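PDB 4X3N: calcium-regulated actin-bundling protein from Dictyostelium discoideum, which binds and bundles actin filaments under the control of calcium, and may help shape filopodia and pseudopodia during cell movement. Local coordinates for residues 180-190 and 244-255. Numbering follows the deposited sequence.
Sequences HPEIKKARLAL and AEAAVRTASKKY
His180 and Tyr255 form an offset stack where segments 181-190 and 244-255, on helices 181-211 and 232-255, pack as an antiparallel helix pair; the ring planes differ by 2° and the centroids lie 4.0 Å apart. The offset places Tyr255 OH over the imidazole and ND1 of His180 over the rim of the phenol, whose opposite face carries CG of Lys254. At the phenol edge, Tyr255 OH donates to Glu182 OE1 (3.2 Å), while Lys254 NZ forms a salt bridge with Glu182 OE2 (2.9 Å). Both donors approach from above the carboxylate plane, and a bend at chi2 (86°) turns the carboxylate of Glu182 toward them. Replacing Tyr255 with an alanine would probably leave the His180 ring without its stacking partner and Glu182 OE1 without this donor.

Further along, alanines permit close approach: the segment axes come within 8.1 Å, with 156° between their N-to-C directions, and Ala186 CB lies 4.0 Å from Ala247 CB. Leu190 CD1 meets Val248 CG2 on the flank where helix 273-290 packs as a third helix, its Met279 touching Ala186 and Leu190. Between the backbones, one water donates to Glu182 O at 2.6 Å and to Ala247 O at 3.1 Å.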
loop_
_atom_site.group_PDB
_atom_site.type_symbol
_atom_site.label_atom_id
_atom_site.label_comp_id
_atom_site.label_asym_id
_atom_site.label_seq_id
_atom_site.Cartn_x
_atom_site.Cartn_y
_atom_site.Cartn_z
ATOM N N HIS A 180 29.909 8.155 13.698
ATOM C CA HIS A 180 31.152 7.601 14.229
ATOM C C HIS A 180 30.930 6.258 14.847
ATOM O O HIS A 180 29.873 6.018 15.394
ATOM C CB HIS A 180 31.728 8.510 15.290
ATOM C CG HIS A 180 32.071 9.865 14.771
ATOM N ND1 HIS A 180 31.512 11.024 15.274
ATOM C CD2 HIS A 180 32.870 10.243 13.749
ATOM C CE1 HIS A 180 31.988 12.061 14.616
ATOM N NE2 HIS A 180 32.803 11.611 13.676
ATOM N N PRO A 181 31.947 5.395 14.808
ATOM C CA PRO A 181 31.755 4.024 15.295
ATOM C C PRO A 181 31.421 3.921 16.788
ATOM O O PRO A 181 30.734 2.967 17.187
ATOM C CB PRO A 181 33.086 3.299 14.967
ATOM C CG PRO A 181 33.889 4.228 14.126
ATOM C CD PRO A 181 33.279 5.613 14.188
ATOM N N GLU A 182 31.923 4.841 17.607
ATOM C CA GLU A 182 31.630 4.767 19.026
ATOM C C GLU A 182 30.148 5.056 19.225
ATOM O O GLU A 182 29.494 4.497 20.130
ATOM C CB GLU A 182 32.465 5.741 19.838
ATOM C CG GLU A 182 33.963 5.371 19.871
ATOM C CD GLU A 182 34.774 5.934 18.668
ATOM O OE1 GLU A 182 34.202 6.315 17.587
ATOM O OE2 GLU A 182 36.016 5.996 18.831
ATOM N N ILE A 183 29.638 5.938 18.384
ATOM C CA ILE A 183 28.225 6.292 18.430
ATOM C C ILE A 183 27.383 5.128 17.913
ATOM O O ILE A 183 26.428 4.749 18.567
ATOM C CB ILE A 183 27.974 7.609 17.682
ATOM C CG1 ILE A 183 28.650 8.754 18.463
ATOM C CG2 ILE A 183 26.486 7.862 17.485
ATOM C CD1 ILE A 183 28.570 10.114 17.808
ATOM N N LYS A 184 27.772 4.515 16.799
ATOM C CA LYS A 184 27.021 3.408 16.295
ATOM C C LYS A 184 26.979 2.329 17.347
ATOM O O LYS A 184 25.934 1.756 17.603
ATOM C CB LYS A 184 27.615 2.867 15.006
ATOM C CG LYS A 184 26.818 1.757 14.346
ATOM C CD LYS A 184 27.519 1.332 13.072
ATOM C CE LYS A 184 26.700 0.315 12.320
ATOM N NZ LYS A 184 27.582 -0.711 11.691
ATOM N N LYS A 185 28.090 2.082 18.001
ATOM C CA LYS A 185 28.139 1.051 19.056
ATOM C C LYS A 185 27.137 1.308 20.132
ATOM O O LYS A 185 26.442 0.406 20.571
ATOM C CB LYS A 185 29.530 0.976 19.671
ATOM C CG LYS A 185 30.468 0.103 18.840
ATOM C CD LYS A 185 31.875 0.045 19.463
ATOM C CE LYS A 185 32.820 -0.984 18.791
ATOM N NZ LYS A 185 33.051 -0.711 17.348
ATOM N N ALA A 186 27.078 2.555 20.575
ATOM C CA ALA A 186 26.208 2.935 21.624
ATOM C C ALA A 186 24.747 2.855 21.173
ATOM O O ALA A 186 23.894 2.381 21.927
ATOM C CB ALA A 186 26.560 4.370 22.065
ATOM N N ARG A 187 24.444 3.290 19.938
ATOM C CA ARG A 187 23.065 3.149 19.421
ATOM C C ARG A 187 22.630 1.646 19.425
ATOM O O ARG A 187 21.558 1.267 19.863
ATOM C CB ARG A 187 22.993 3.659 17.979
ATOM C CG ARG A 187 21.614 3.463 17.382
ATOM C CD ARG A 187 21.399 4.214 16.083
ATOM N NE ARG A 187 22.427 4.016 15.080
ATOM C CZ ARG A 187 22.513 2.943 14.291
ATOM N NH1 ARG A 187 21.715 1.894 14.414
ATOM N NH2 ARG A 187 23.443 2.910 13.387
ATOM N N LEU A 188 23.488 0.805 18.915
ATOM C CA LEU A 188 23.174 -0.615 18.866
ATOM C C LEU A 188 23.116 -1.245 20.229
ATOM O O LEU A 188 22.336 -2.171 20.433
ATOM C CB LEU A 188 24.195 -1.372 18.005
ATOM C CG LEU A 188 24.201 -0.952 16.544
ATOM C CD1 LEU A 188 25.379 -1.606 15.796
ATOM C CD2 LEU A 188 22.876 -1.316 15.926
ATOM N N ALA A 189 23.912 -0.769 21.174
ATOM C CA ALA A 189 23.746 -1.243 22.525
ATOM C C ALA A 189 22.372 -0.869 23.100
ATOM O O ALA A 189 21.717 -1.635 23.818
ATOM C CB ALA A 189 24.852 -0.681 23.404
ATOM N N LEU A 190 21.946 0.351 22.826
ATOM C CA LEU A 190 20.573 0.743 23.170
ATOM C C LEU A 190 19.518 -0.140 22.467
ATOM O O LEU A 190 18.562 -0.548 23.090
ATOM C CB LEU A 190 20.360 2.230 22.917
ATOM C CG LEU A 190 20.969 3.162 23.988
ATOM C CD1 LEU A 190 21.156 4.584 23.511
ATOM C CD2 LEU A 190 20.204 3.123 25.282
ATOM N N ALA A 244 24.785 -0.761 27.679
ATOM C CA ALA A 244 24.353 0.466 26.937
ATOM C C ALA A 244 24.999 1.666 27.554
ATOM O O ALA A 244 25.488 2.567 26.861
ATOM C CB ALA A 244 22.850 0.653 26.985
ATOM N N GLU A 245 24.926 1.707 28.879
ATOM C CA GLU A 245 25.406 2.854 29.622
ATOM C C GLU A 245 26.874 3.090 29.429
ATOM O O GLU A 245 27.330 4.234 29.262
ATOM C CB GLU A 245 25.092 2.706 31.125
ATOM C CG GLU A 245 25.647 3.890 31.911
ATOM C CD GLU A 245 24.972 4.114 33.271
ATOM O OE1 GLU A 245 24.066 3.386 33.680
ATOM O OE2 GLU A 245 25.362 5.037 33.972
ATOM N N ALA A 246 27.637 2.006 29.430
ATOM C CA ALA A 246 29.070 2.093 29.187
ATOM C C ALA A 246 29.332 2.549 27.783
ATOM O O ALA A 246 30.252 3.319 27.504
ATOM C CB ALA A 246 29.767 0.746 29.440
ATOM N N ALA A 247 28.573 2.054 26.849
ATOM C CA ALA A 247 28.848 2.435 25.499
ATOM C C ALA A 247 28.459 3.931 25.306
ATOM O O ALA A 247 29.159 4.694 24.630
ATOM C CB ALA A 247 28.055 1.568 24.555
ATOM N N VAL A 248 27.329 4.324 25.860
ATOM C CA VAL A 248 26.881 5.762 25.749
ATOM C C VAL A 248 27.940 6.705 26.333
ATOM O O VAL A 248 28.368 7.662 25.663
ATOM C CB VAL A 248 25.516 5.952 26.411
ATOM C CG1 VAL A 248 25.199 7.409 26.654
ATOM C CG2 VAL A 248 24.455 5.347 25.493
ATOM N N ARG A 249 28.404 6.385 27.546
ATOM C CA ARG A 249 29.536 7.099 28.176
ATOM C C ARG A 249 30.762 7.229 27.284
ATOM O O ARG A 249 31.255 8.338 27.083
ATOM C CB ARG A 249 29.959 6.414 29.483
ATOM C CG ARG A 249 29.031 6.765 30.641
ATOM C CD ARG A 249 29.753 7.150 31.944
ATOM N NE ARG A 249 30.023 5.977 32.794
ATOM C CZ ARG A 249 29.106 5.287 33.494
ATOM N NH1 ARG A 249 27.831 5.631 33.461
ATOM N NH2 ARG A 249 29.467 4.231 34.230
ATOM N N THR A 250 31.287 6.118 26.765
ATOM C CA THR A 250 32.501 6.272 25.979
ATOM C C THR A 250 32.242 7.089 24.744
ATOM O O THR A 250 33.056 7.944 24.395
ATOM C CB THR A 250 33.376 4.987 25.691
ATOM O OG1 THR A 250 33.293 4.587 24.331
ATOM C CG2 THR A 250 33.109 3.856 26.588
ATOM N N ALA A 251 31.103 6.904 24.090
ATOM C CA ALA A 251 30.717 7.804 22.982
ATOM C C ALA A 251 30.591 9.264 23.416
ATOM O O ALA A 251 31.043 10.156 22.729
ATOM C CB ALA A 251 29.390 7.374 22.382
ATOM N N SER A 252 29.983 9.508 24.553
ATOM C CA SER A 252 29.735 10.889 24.993
ATOM C C SER A 252 31.087 11.581 25.350
ATOM O O SER A 252 31.405 12.668 24.870
ATOM C CB SER A 252 28.770 10.859 26.184
ATOM O OG SER A 252 27.536 10.162 25.842
ATOM N N LYS A 253 31.912 10.909 26.153
ATOM C CA LYS A 253 33.262 11.401 26.441
ATOM C C LYS A 253 34.016 11.747 25.189
ATOM O O LYS A 253 34.729 12.737 25.154
ATOM C CB LYS A 253 34.099 10.391 27.252
ATOM C CG LYS A 253 34.451 10.793 28.692
ATOM C CD LYS A 253 33.266 11.348 29.502
ATOM C CE LYS A 253 33.098 10.702 30.881
ATOM N NZ LYS A 253 32.213 9.484 30.857
ATOM N N LYS A 254 33.913 10.915 24.170
ATOM C CA LYS A 254 34.683 11.167 22.987
ATOM C C LYS A 254 34.141 12.296 22.165
ATOM O O LYS A 254 34.926 12.975 21.563
ATOM C CB LYS A 254 34.836 9.940 22.117
ATOM C CG LYS A 254 35.729 10.207 20.938
ATOM C CD LYS A 254 36.481 8.963 20.522
ATOM C CE LYS A 254 37.107 9.169 19.150
ATOM N NZ LYS A 254 38.020 8.041 18.866
ATOM N N TYR A 255 32.823 12.507 22.111
ATOM C CA TYR A 255 32.241 13.480 21.151
ATOM C C TYR A 255 31.332 14.552 21.721
ATOM O O TYR A 255 30.854 15.370 20.978
ATOM C CB TYR A 255 31.410 12.742 20.116
ATOM C CG TYR A 255 32.209 11.883 19.239
ATOM C CD1 TYR A 255 33.001 12.431 18.257
ATOM C CD2 TYR A 255 32.150 10.504 19.359
ATOM C CE1 TYR A 255 33.723 11.635 17.416
ATOM C CE2 TYR A 255 32.878 9.707 18.537
ATOM C CZ TYR A 255 33.663 10.269 17.568
ATOM O OH TYR A 255 34.413 9.441 16.756
HETATM O O HOH W 1 30.548 3.329 22.237
#